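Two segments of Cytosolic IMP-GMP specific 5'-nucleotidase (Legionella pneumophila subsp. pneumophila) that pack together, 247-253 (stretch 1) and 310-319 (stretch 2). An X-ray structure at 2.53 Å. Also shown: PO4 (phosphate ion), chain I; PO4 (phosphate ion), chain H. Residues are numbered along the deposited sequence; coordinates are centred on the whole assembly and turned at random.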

# COMPACT_ATOMS: atom_id res chain seq x y z
N LYS B 247 20.61 11.63 -6.00
CA LYS B 247 20.22 10.29 -6.40
C LYS B 247 19.66 9.63 -5.13
O LYS B 247 20.04 9.99 -4.01
CB LYS B 247 21.44 9.51 -6.90
CG LYS B 247 22.04 10.04 -8.19
CD LYS B 247 23.39 9.39 -8.50
CE LYS B 247 24.45 9.79 -7.45
NZ LYS B 247 25.79 9.20 -7.70
N PRO B 248 18.77 8.65 -5.27
CA PRO B 248 18.25 8.07 -6.51
C PRO B 248 17.20 8.92 -7.21
O PRO B 248 16.94 8.74 -8.41
CB PRO B 248 17.68 6.74 -6.05
CG PRO B 248 17.13 7.10 -4.70
CD PRO B 248 18.24 7.93 -4.10
N ARG B 249 16.59 9.85 -6.47
CA ARG B 249 15.54 10.69 -7.04
C ARG B 249 15.92 11.32 -8.36
O ARG B 249 15.04 11.59 -9.19
CB ARG B 249 15.08 11.75 -6.03
CG ARG B 249 14.13 11.19 -4.99
CD ARG B 249 13.39 12.28 -4.23
NE ARG B 249 14.27 12.98 -3.31
CZ ARG B 249 13.85 13.85 -2.40
NH1 ARG B 249 14.74 14.44 -1.60
NH2 ARG B 249 12.55 14.14 -2.29
N PHE B 250 17.20 11.57 -8.59
CA PHE B 250 17.61 12.15 -9.86
C PHE B 250 17.11 11.26 -11.02
O PHE B 250 16.70 11.75 -12.07
CB PHE B 250 19.12 12.25 -9.97
CG PHE B 250 19.62 12.63 -11.35
CD1 PHE B 250 19.92 13.97 -11.66
CD2 PHE B 250 19.75 11.67 -12.35
CE1 PHE B 250 20.35 14.33 -12.94
CE2 PHE B 250 20.18 12.02 -13.62
CZ PHE B 250 20.48 13.37 -13.91
N PHE B 251 17.18 9.95 -10.82
CA PHE B 251 16.77 9.00 -11.83
C PHE B 251 15.27 8.92 -12.10
O PHE B 251 14.86 8.79 -13.24
CB PHE B 251 17.28 7.60 -11.45
CG PHE B 251 18.77 7.50 -11.38
CD1 PHE B 251 19.41 7.33 -10.16
CD2 PHE B 251 19.53 7.58 -12.54
CE1 PHE B 251 20.80 7.25 -10.09
CE2 PHE B 251 20.91 7.50 -12.49
CZ PHE B 251 21.55 7.33 -11.26
N TYR B 252 14.45 9.02 -11.06
CA TYR B 252 13.01 8.89 -11.26
C TYR B 252 12.14 10.10 -10.93
O TYR B 252 10.98 10.15 -11.34
CB TYR B 252 12.48 7.68 -10.48
CG TYR B 252 12.75 7.73 -8.99
CD1 TYR B 252 13.73 6.92 -8.41
CD2 TYR B 252 12.01 8.57 -8.16
CE1 TYR B 252 13.97 6.95 -7.04
CE2 TYR B 252 12.24 8.61 -6.78
CZ TYR B 252 13.22 7.79 -6.23
OH TYR B 252 13.45 7.82 -4.88
N ASP B 253 12.68 11.06 -10.19
CA ASP B 253 11.91 12.24 -9.84
C ASP B 253 11.94 13.29 -10.94
O ASP B 253 12.35 13.00 -12.06
CB ASP B 253 12.42 12.80 -8.52
CG ASP B 253 11.31 13.38 -7.67
OD1 ASP B 253 11.31 13.15 -6.44
OD2 ASP B 253 10.44 14.06 -8.26
N LEU B 310 13.44 -1.79 -8.27
CA LEU B 310 12.26 -1.76 -9.13
C LEU B 310 11.82 -0.35 -9.51
O LEU B 310 11.74 -0.02 -10.70
CB LEU B 310 11.11 -2.52 -8.45
CG LEU B 310 9.75 -2.71 -9.15
CD1 LEU B 310 8.85 -1.50 -8.89
CD2 LEU B 310 9.96 -2.96 -10.66
N ARG B 311 11.52 0.47 -8.51
CA ARG B 311 11.08 1.84 -8.76
C ARG B 311 12.08 2.60 -9.63
O ARG B 311 11.69 3.45 -10.43
CB ARG B 311 10.88 2.57 -7.43
CG ARG B 311 10.67 4.07 -7.56
CD ARG B 311 10.23 4.65 -6.23
NE ARG B 311 9.99 6.10 -6.29
CZ ARG B 311 9.43 6.73 -7.31
NH1 ARG B 311 9.05 6.06 -8.40
NH2 ARG B 311 9.22 8.04 -7.25
N LEU B 312 13.36 2.26 -9.49
CA LEU B 312 14.41 2.92 -10.25
C LEU B 312 14.54 2.41 -11.68
O LEU B 312 14.63 3.20 -12.62
CB LEU B 312 15.74 2.76 -9.51
CG LEU B 312 16.86 3.72 -9.91
CD1 LEU B 312 17.93 3.69 -8.83
CD2 LEU B 312 17.43 3.33 -11.27
N LYS B 313 14.56 1.09 -11.87
CA LYS B 313 14.68 0.54 -13.22
C LYS B 313 13.36 0.70 -13.96
O LYS B 313 13.30 0.54 -15.18
CB LYS B 313 15.08 -0.95 -13.18
CG LYS B 313 16.38 -1.25 -12.45
CD LYS B 313 17.62 -0.71 -13.15
CE LYS B 313 17.96 -1.52 -14.38
NZ LYS B 313 19.06 -0.88 -15.16
N LYS B 314 12.29 1.02 -13.24
CA LYS B 314 10.97 1.18 -13.85
C LYS B 314 10.75 2.56 -14.48
O LYS B 314 10.16 2.68 -15.55
CB LYS B 314 9.87 0.93 -12.81
CG LYS B 314 8.46 1.00 -13.38
CD LYS B 314 7.38 0.98 -12.30
CE LYS B 314 7.29 2.31 -11.56
NZ LYS B 314 6.24 2.30 -10.49
N ASP B 315 11.24 3.60 -13.81
CA ASP B 315 11.05 4.95 -14.31
C ASP B 315 12.27 5.57 -14.95
O ASP B 315 12.24 6.74 -15.31
CB ASP B 315 10.60 5.87 -13.17
CG ASP B 315 9.36 5.37 -12.47
OD1 ASP B 315 9.10 5.84 -11.34
OD2 ASP B 315 8.64 4.54 -13.06
N CYS B 316 13.35 4.81 -15.10
CA CYS B 316 14.53 5.39 -15.71
C CYS B 316 14.75 4.89 -17.13
O CYS B 316 14.47 5.62 -18.09
CB CYS B 316 15.76 5.10 -14.86
SG CYS B 316 17.18 6.07 -15.37
N ASN B 317 15.27 3.68 -17.25
CA ASN B 317 15.55 3.01 -18.53
C ASN B 317 16.98 3.13 -19.04
O ASN B 317 17.29 2.71 -20.16
CB ASN B 317 14.52 3.38 -19.62
CG ASN B 317 14.94 4.57 -20.48
OD1 ASN B 317 14.34 4.83 -21.52
ND2 ASN B 317 15.97 5.29 -20.05
N TRP B 318 17.85 3.70 -18.21
CA TRP B 318 19.28 3.83 -18.51
C TRP B 318 19.91 2.48 -18.17
O TRP B 318 19.43 1.77 -17.27
CB TRP B 318 19.94 4.85 -17.59
CG TRP B 318 19.77 6.30 -17.91
CD1 TRP B 318 18.94 6.85 -18.85
CD2 TRP B 318 20.47 7.38 -17.29
NE1 TRP B 318 19.08 8.22 -18.84
CE2 TRP B 318 20.01 8.57 -17.89
CE3 TRP B 318 21.44 7.46 -16.28
CZ2 TRP B 318 20.49 9.83 -17.51
CZ3 TRP B 318 21.91 8.71 -15.91
CH2 TRP B 318 21.43 9.88 -16.52
N ARG B 319 20.98 2.12 -18.85
CA ARG B 319 21.65 0.88 -18.50
C ARG B 319 22.43 1.18 -17.22
O ARG B 319 23.09 2.23 -17.11
CB ARG B 319 22.60 0.44 -19.61
CG ARG B 319 21.90 0.26 -20.96
CD ARG B 319 20.66 -0.59 -20.83
NE ARG B 319 20.99 -1.91 -20.31
CZ ARG B 319 21.58 -2.87 -21.02
NH1 ARG B 319 21.92 -2.64 -22.28
NH2 ARG B 319 21.86 -4.04 -20.46
P PO4 I . 20.38 -3.14 -17.08
O1 PO4 I . 21.27 -2.04 -17.50
O2 PO4 I . 20.79 -3.63 -15.74
O3 PO4 I . 20.47 -4.25 -18.06
O4 PO4 I . 18.98 -2.66 -17.02
P PO4 H . 28.69 10.39 -5.20
O1 PO4 H . 28.73 11.21 -3.96
O2 PO4 H . 29.00 8.98 -4.87
O3 PO4 H . 29.70 10.90 -6.16
O4 PO4 H . 27.34 10.45 -5.80

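No hydrogen bond or salt bridge crosses between these two stretches; side-chain packing joins them, burying 456 Å² in all. The CA atoms come nearest where Tyr252 CA lies 5.4 Å from Asp315 CA and Phe251 CA 5.8 Å from Cys316 CA.

The apolar contacts centre on Phe251, a buried residue whose CA-to-CB bond points toward stretch 2. With chi1 in the m well, its broad ring touches three partners. Phe251 CD1 meets Leu312 CD1 at 4.1 Å, and Phe251 CD2 meets Cys316 SG at 4.0 Å; the sulfur, polarizable and compact, approaches the ring obliquely. Leu312 starts sideways, but its extended t,t side chain carries a methyl inward, where Leu312 CD1 also lies 4.1 Å from Pro248 CB. A branched aliphatic residue thus serves both a proline ring and an aromatic one without leaving a polar group unsatisfied.

The aromatic contacts gather around Trp318. The edge of Phe251 is directed toward the face of its six-membered ring in an offset edge-to-face pair, with planes at 84° and Phe251 CE2 3.8 Å from Trp318 CZ3. Such an arrangement sets the slightly positive ring hydrogens against pi density. Phe250 leaves its backbone sideways, yet its ring end reaches the same indole, Phe250 CE2 lying 3.8 Å from Trp318 CH2. The large indole can therefore receive two neighbouring phenylalanines, while its NE1 is hydrogen-bonded elsewhere in the structure.

The charged contribution is a cation-pi interaction. Arg311 extends so that its guanidinium lies over one face of Tyr252, with Arg311 CZ 3.7 Å from the ring centroid. The planar cation suits a flat, electron-rich ring. Within stretch 2, a salt bridge from Arg311 NH1 to Asp315 OD1, 2.9 Å long, braces that guanidinium, and Asp315 CB packs 3.7 Å from Tyr252 CB.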